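Local structure of GlcNAc Inducible Gene 2, GIG2 (Candida albicans, 6AKZ) at residues Leu26-Ser29 with Glu30-Lys33; Lys326-Pro329 with His330-Gln333; Glu441-Gly445 with Gly446-Ile450. The protein binds an iron(III) ion and is probably an oxygenase of the DUF1479 (Gig2-like) family, which belongs to the cupin clan. All blocks are in the same frame, centred on the assembly; numbering follows the deposited sequence.

Contact 1 (Leu26-Ser29 with Glu30-Lys33); sequences LIKS and ENVK
The carbonyl O of K28 receives the backbone N-H of N31 at 2.7 Å, the shortest sound polar bond of this bend between helix 18-26 and helix 32-56. One residue on, V32 N reaches S29 O at 3.3 Å; this bond is longer but nearly straight at the hydrogen (167°). The two bonds close two overlapping i to i+3 turns that wind the chain up to the start of helix 32-56. Inside the bend, I27 CG2 meets V32 CG2 at 4.1 Å, the two branched side chains crossing at about a right angle. V32 puts CG2 beside its own backbone N, which also brings this methyl to 3.6 Å from S29 O. F214 and F290 touch I27 from further round, while I305 and L307 touch V32. On the exposed flank K28 and E30 run side by side, with E30 CD lying 3.6 Å from K28 CB. In E30, CG between the backbone N and the carbonyl carbon (chi1 50°) and the bend at chi2 together bring the carboxylate alongside the lysine stem. The ammonium has gone elsewhere, bonding weakly to R25 O, and K28 NZ stays 6.9 Å from E30 OE2. Opposite charges therefore probably add only a diffuse attraction here; between the two segments, two main-chain bonds and one apolar touch do most of the joining.

Contact 2 (Lys326-Pro329 with His330-Gln333); sequences KFYP and HLHQ
Y328 and L331 meet through aliphatic atoms, the tyrosine CB lying 3.7 Å from L331 CD1, while the phenol ring leads away to hydrogen-bond P313 O through OH. L331 thus packs against the root of the tyrosine, and Y284 on helix 278-287 touches both residues. P329 and H330 stand side by side and point the same way, the proline CG lying 4.0 Å from H330 ND1 and oblique to the imidazole. That nitrogen is hydrogen-bonded to Y284 OH, and the histidine and tyrosine rings meet with their planes about 60° apart, which probably limits the rotation of the H330 ring. H332 carries its ring toward Y328 and P329. Its CG lies beside its own backbone N (chi1 -65°), which swings the ring back over the preceding residues: P329 CA sits over one face, offset toward the rim, and H332 CD2 comes to 3.2 Å from Y328 O. The far nitrogen, NE2, is hydrogen-bonded to L324 O. The backbone here turns tightly, with L331 N bonded to Y328 O at 3.0 Å and H332 N to P329 O at 3.2 Å. P329 O is gripped twice, since a water also donates to it at 2.8 Å; the same water accepts Q333 N at 2.9 Å and so bridges the i to i+4 step that a regular alpha-helix would close directly. The result is a short helical turn of i to i+3 bonds with a water let into it, linking strand 322-323, paired with the strand that carries the iron ligand H192, to strand 336-337 in this cupin-clan protein.

Contact 3 (Glu441-Gly445 with Gly446-Ile450); sequences ENMSG and GQAKI
M443 and A448 pack together at the N-terminal end of helix 445-460, where the incoming loop folds back on the first helical turn. The tight side takes in both. A448 CB nestles 3.7 Å from S444 CA, with M443 CG on the same methyl. M443 lies across Q447 at about a right angle, bent at chi3, with CE 3.8 Å from Q447 CD. The glutamine's amide is steadied from beyond the helix, because NE2 is hydrogen-bonded to both D169 OD2 and D167 OD1. G445 O takes K449 N at 3.0 Å, a regular i to i+4 helical bond, and the lysine's CG lies 3.3 Å from the same oxygen. K449 brings its stem there by holding CG beside its own backbone N (chi1 -66°); beyond that the chain runs extended to E162 O, which accepts NZ. G445 itself has a positive phi of 67°, a backbone conformation that glycine adopts readily, at the point where the loop enters the helix, and G446 is bonded through its backbone to K161. Round S444 the hold slackens. Its carbonyl O receives A448 N only weakly, and its side chain points away from the helix. A water joins loop to helix here, donating to the amide oxygen, Q447 OE1, at 2.9 Å and accepting the N-H of S444, whose N lies 3.0 Å from it.

How the contacts relate
The three contacts follow one another along the chain without overlapping, and none touches another. Contacts 1 and 2 are neighbours, with centres about 25 Å apart and nearest atoms about 11 Å apart. Helix 32-56 joins them: contact 1 forms its start, and further along L43 touches H330, F50 touches L331 and Q333, and N47 touches Q333 of contact 2. Contact 3 starts helix 445-460 near the C-terminus, its centre about 39 Å from that of contact 1 and 44 Å from that of contact 2, across the chain's centre from the latter. Contacts 1 and 3 thus lie at peripheral helix starts, away from the iron site, whereas contact 2 comes nearer to it.

Contact 1 (Leu26-Ser29 with Glu30-Lys33)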
loop_
_atom_site.group_PDB
_atom_site.type_symbol
_atom_site.label_atom_id
_atom_site.label_comp_id
_atom_site.label_asym_id
_atom_site.label_seq_id
_atom_site.Cartn_x
_atom_site.Cartn_y
_atom_site.Cartn_z
ATOM N N LEU A 26 -6.515 21.160 10.608
ATOM C CA LEU A 26 -7.134 19.819 10.696
ATOM C C LEU A 26 -8.311 19.659 11.672
ATOM O O LEU A 26 -9.294 19.052 11.379
ATOM C CB LEU A 26 -6.024 18.820 11.014
ATOM C CG LEU A 26 -4.955 18.637 9.930
ATOM C CD1 LEU A 26 -3.793 17.800 10.416
ATOM C CD2 LEU A 26 -5.545 18.001 8.656
ATOM N N ILE A 27 -8.230 20.282 12.831
ATOM C CA ILE A 27 -9.248 20.148 13.813
ATOM C C ILE A 27 -9.814 21.548 14.072
ATOM O O ILE A 27 -9.049 22.423 14.442
ATOM C CB ILE A 27 -8.668 19.495 15.088
ATOM C CG1 ILE A 27 -8.098 18.092 14.693
ATOM C CG2 ILE A 27 -9.742 19.366 16.163
ATOM C CD1 ILE A 27 -7.929 17.106 15.848
ATOM N N LYS A 28 -11.113 21.703 13.837
ATOM C CA LYS A 28 -11.853 22.967 14.052
ATOM C C LYS A 28 -12.099 23.166 15.547
ATOM O O LYS A 28 -12.522 22.224 16.204
ATOM C CB LYS A 28 -13.239 22.870 13.377
ATOM C CG LYS A 28 -13.262 22.675 11.861
ATOM C CD LYS A 28 -12.474 23.729 11.109
ATOM C CE LYS A 28 -12.400 23.455 9.604
ATOM N NZ LYS A 28 -11.006 23.194 9.123
ATOM N N SER A 29 -11.943 24.400 16.070
ATOM C CA SER A 29 -12.137 24.680 17.517
ATOM C C SER A 29 -13.390 24.127 18.123
ATOM O O SER A 29 -13.398 23.609 19.237
ATOM C CB SER A 29 -12.127 26.197 17.776
ATOM O OG SER A 29 -10.780 26.568 17.887
ATOM N N GLU A 30 -14.468 24.297 17.406
ATOM C CA GLU A 30 -15.786 23.693 17.765
ATOM C C GLU A 30 -15.824 22.161 17.866
ATOM O O GLU A 30 -16.803 21.580 18.375
ATOM C CB GLU A 30 -16.859 24.103 16.746
ATOM C CG GLU A 30 -16.458 23.894 15.295
ATOM C CD GLU A 30 -15.739 25.086 14.681
ATOM O OE1 GLU A 30 -14.922 25.738 15.377
ATOM O OE2 GLU A 30 -15.958 25.355 13.482
ATOM N N ASN A 31 -14.824 21.489 17.309
ATOM C CA ASN A 31 -14.784 20.020 17.402
ATOM C C ASN A 31 -13.795 19.470 18.441
ATOM O O ASN A 31 -13.746 18.242 18.637
ATOM C CB ASN A 31 -14.519 19.444 16.013
ATOM C CG ASN A 31 -15.701 19.615 15.048
ATOM O OD1 ASN A 31 -16.881 19.624 15.428
ATOM N ND2 ASN A 31 -15.370 19.731 13.776
ATOM N N VAL A 32 -13.073 20.352 19.147
ATOM C CA VAL A 32 -12.030 19.942 20.048
ATOM C C VAL A 32 -12.540 19.070 21.183
ATOM O O VAL A 32 -11.860 18.102 21.554
ATOM C CB VAL A 32 -11.237 21.160 20.599
ATOM C CG1 VAL A 32 -10.459 20.815 21.854
ATOM C CG2 VAL A 32 -10.309 21.708 19.514
ATOM N N LYS A 33 -13.725 19.379 21.708
ATOM C CA LYS A 33 -14.274 18.612 22.819
ATOM C C LYS A 33 -14.642 17.214 22.379
ATOM O O LYS A 33 -14.293 16.271 23.025
ATOM C CB LYS A 33 -15.497 19.290 23.445
ATOM C CG LYS A 33 -15.141 20.468 24.338
ATOM C CD LYS A 33 -16.311 20.854 25.244
ATOM C CE LYS A 33 -16.371 22.357 25.528
ATOM N NZ LYS A 33 -15.092 22.848 26.128
#

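Contact 2 (Lys326-Pro329 with His330-Gln333)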
loop_
_atom_site.group_PDB
_atom_site.type_symbol
_atom_site.label_atom_id
_atom_site.label_comp_id
_atom_site.label_asym_id
_atom_site.label_seq_id
_atom_site.Cartn_x
_atom_site.Cartn_y
_atom_site.Cartn_z
ATOM N N LYS A 326 8.417 4.118 17.891
ATOM C CA LYS A 326 8.845 4.922 19.041
ATOM C C LYS A 326 7.695 5.595 19.827
ATOM O O LYS A 326 7.616 5.483 21.057
ATOM C CB LYS A 326 9.849 5.952 18.525
ATOM C CG LYS A 326 10.927 6.355 19.494
ATOM C CD LYS A 326 12.178 6.868 18.776
ATOM C CE LYS A 326 12.984 7.765 19.711
ATOM N NZ LYS A 326 14.442 7.817 19.389
ATOM N N PHE A 327 6.833 6.321 19.143
ATOM C CA PHE A 327 5.827 7.162 19.836
ATOM C C PHE A 327 4.392 6.688 19.658
ATOM O O PHE A 327 3.459 7.415 19.890
ATOM C CB PHE A 327 5.980 8.588 19.396
ATOM C CG PHE A 327 7.403 9.106 19.534
ATOM C CD1 PHE A 327 7.922 9.415 20.790
ATOM C CD2 PHE A 327 8.211 9.293 18.422
ATOM C CE1 PHE A 327 9.245 9.870 20.911
ATOM C CE2 PHE A 327 9.522 9.759 18.536
ATOM C CZ PHE A 327 10.028 10.043 19.798
ATOM N N TYR A 328 4.212 5.429 19.288
ATOM C CA TYR A 328 2.864 4.871 19.050
ATOM C C TYR A 328 2.681 3.589 19.908
ATOM O O TYR A 328 2.343 2.476 19.413
ATOM C CB TYR A 328 2.675 4.604 17.554
ATOM C CG TYR A 328 2.704 5.858 16.725
ATOM C CD1 TYR A 328 3.914 6.480 16.340
ATOM C CD2 TYR A 328 1.537 6.441 16.329
ATOM C CE1 TYR A 328 3.912 7.646 15.556
ATOM C CE2 TYR A 328 1.506 7.639 15.645
ATOM C CZ TYR A 328 2.684 8.223 15.187
ATOM O OH TYR A 328 2.565 9.412 14.460
ATOM N N PRO A 329 2.899 3.720 21.230
ATOM C CA PRO A 329 2.998 2.458 22.029
ATOM C C PRO A 329 1.735 1.605 22.167
ATOM O O PRO A 329 1.863 0.394 22.355
ATOM C CB PRO A 329 3.419 2.947 23.423
ATOM C CG PRO A 329 2.806 4.328 23.485
ATOM C CD PRO A 329 2.978 4.900 22.096
ATOM N N HIS A 330 0.552 2.184 22.030
ATOM C CA HIS A 330 -0.668 1.456 22.125
ATOM C C HIS A 330 -0.853 0.524 20.933
ATOM O O HIS A 330 -1.672 -0.349 21.002
ATOM C CB HIS A 330 -1.889 2.377 22.176
ATOM C CG HIS A 330 -1.915 3.293 23.365
ATOM N ND1 HIS A 330 -1.202 4.470 23.412
ATOM C CD2 HIS A 330 -2.609 3.228 24.526
ATOM C CE1 HIS A 330 -1.428 5.082 24.557
ATOM N NE2 HIS A 330 -2.270 4.352 25.257
ATOM N N LEU A 331 -0.129 0.753 19.850
ATOM C CA LEU A 331 -0.211 -0.145 18.703
ATOM C C LEU A 331 0.486 -1.480 18.923
ATOM O O LEU A 331 0.125 -2.463 18.294
ATOM C CB LEU A 331 0.338 0.537 17.427
ATOM C CG LEU A 331 -0.350 1.817 16.973
ATOM C CD1 LEU A 331 0.385 2.294 15.727
ATOM C CD2 LEU A 331 -1.866 1.696 16.744
ATOM N N HIS A 332 1.501 -1.523 19.781
ATOM C CA HIS A 332 2.381 -2.638 19.783
ATOM C C HIS A 332 1.729 -3.956 20.190
ATOM O O HIS A 332 2.054 -4.974 19.636
ATOM C CB HIS A 332 3.630 -2.307 20.542
ATOM C CG HIS A 332 4.420 -1.209 19.866
ATOM N ND1 HIS A 332 5.780 -1.037 20.027
ATOM C CD2 HIS A 332 4.026 -0.235 18.999
ATOM C CE1 HIS A 332 6.183 -0.002 19.312
ATOM N NE2 HIS A 332 5.138 0.497 18.671
ATOM N N GLN A 333 0.714 -3.899 21.028
ATOM C CA GLN A 333 0.055 -5.074 21.525
ATOM C C GLN A 333 -0.647 -5.853 20.393
ATOM O O GLN A 333 -0.853 -7.051 20.472
ATOM C CB GLN A 333 -1.022 -4.613 22.489
ATOM C CG GLN A 333 -1.773 -5.756 23.112
ATOM C CD GLN A 333 -2.710 -5.328 24.227
ATOM O OE1 GLN A 333 -3.310 -4.241 24.217
ATOM N NE2 GLN A 333 -2.852 -6.201 25.175
HETATM O O HOH W 1 0.421 -1.855 23.121
#

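Contact 3 (Glu441-Gly445 with Gly446-Ile450)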
loop_
_atom_site.group_PDB
_atom_site.type_symbol
_atom_site.label_atom_id
_atom_site.label_comp_id
_atom_site.label_asym_id
_atom_site.label_seq_id
_atom_site.Cartn_x
_atom_site.Cartn_y
_atom_site.Cartn_z
ATOM N N GLU A 441 -19.325 1.986 -25.653
ATOM C CA GLU A 441 -20.537 2.892 -25.811
ATOM C C GLU A 441 -21.199 3.232 -24.504
ATOM O O GLU A 441 -21.478 4.371 -24.218
ATOM C CB GLU A 441 -21.628 2.258 -26.709
ATOM N N ASN A 442 -21.418 2.202 -23.707
ATOM C CA ASN A 442 -22.160 2.286 -22.459
ATOM C C ASN A 442 -21.432 2.936 -21.299
ATOM O O ASN A 442 -22.030 3.160 -20.276
ATOM C CB ASN A 442 -22.595 0.855 -22.001
ATOM C CG ASN A 442 -21.405 -0.125 -21.873
ATOM O OD1 ASN A 442 -20.663 -0.133 -20.870
ATOM N ND2 ASN A 442 -21.214 -0.959 -22.905
ATOM N N MET A 443 -20.139 3.189 -21.400
ATOM C CA MET A 443 -19.419 3.556 -20.213
ATOM C C MET A 443 -19.465 5.064 -20.109
ATOM O O MET A 443 -19.382 5.744 -21.125
ATOM C CB MET A 443 -17.980 3.025 -20.296
ATOM C CG MET A 443 -17.073 3.380 -19.124
ATOM S SD MET A 443 -15.502 2.544 -19.321
ATOM C CE MET A 443 -15.902 0.846 -18.876
ATOM N N SER A 444 -19.524 5.587 -18.892
ATOM C CA SER A 444 -19.524 7.059 -18.694
ATOM C C SER A 444 -18.940 7.417 -17.341
ATOM O O SER A 444 -18.260 6.571 -16.696
ATOM C CB SER A 444 -20.926 7.641 -18.886
ATOM O OG SER A 444 -21.795 7.073 -17.940
ATOM N N GLY A 445 -19.066 8.708 -16.972
ATOM C CA GLY A 445 -18.532 9.165 -15.747
ATOM C C GLY A 445 -17.027 9.155 -15.665
ATOM O O GLY A 445 -16.298 9.240 -16.694
ATOM N N GLY A 446 -16.536 9.163 -14.417
ATOM C CA GLY A 446 -15.100 9.293 -14.176
ATOM C C GLY A 446 -14.324 8.141 -14.740
ATOM O O GLY A 446 -13.159 8.291 -15.210
ATOM N N GLN A 447 -14.956 6.973 -14.787
ATOM C CA GLN A 447 -14.325 5.816 -15.410
ATOM C C GLN A 447 -13.991 6.038 -16.918
ATOM O O GLN A 447 -12.874 5.763 -17.401
ATOM C CB GLN A 447 -15.214 4.640 -15.185
ATOM C CG GLN A 447 -14.669 3.344 -15.607
ATOM C CD GLN A 447 -15.655 2.207 -15.380
ATOM O OE1 GLN A 447 -16.884 2.375 -15.519
ATOM N NE2 GLN A 447 -15.115 1.023 -15.083
ATOM N N ALA A 448 -14.982 6.537 -17.648
ATOM C CA ALA A 448 -14.748 6.946 -19.050
ATOM C C ALA A 448 -13.733 8.075 -19.167
ATOM O O ALA A 448 -12.823 8.046 -20.029
ATOM C CB ALA A 448 -16.025 7.344 -19.762
ATOM N N LYS A 449 -13.806 9.052 -18.291
ATOM C CA LYS A 449 -12.927 10.173 -18.384
ATOM C C LYS A 449 -11.477 9.791 -18.110
ATOM O O LYS A 449 -10.567 10.241 -18.825
ATOM C CB LYS A 449 -13.363 11.272 -17.455
ATOM C CG LYS A 449 -14.722 11.888 -17.839
ATOM C CD LYS A 449 -15.183 12.766 -16.679
ATOM C CE LYS A 449 -16.538 13.387 -17.003
ATOM N NZ LYS A 449 -17.205 13.880 -15.793
ATOM N N ILE A 450 -11.237 8.974 -17.066
ATOM C CA ILE A 450 -9.813 8.609 -16.775
ATOM C C ILE A 450 -9.204 7.795 -17.913
ATOM O O ILE A 450 -8.006 7.936 -18.240
ATOM C CB ILE A 450 -9.654 7.997 -15.366
ATOM C CG1 ILE A 450 -8.190 7.982 -14.950
ATOM C CG2 ILE A 450 -10.295 6.565 -15.348
ATOM C CD1 ILE A 450 -7.502 9.336 -14.928
HETATM O O HOH W 2 -19.149 3.890 -16.424
#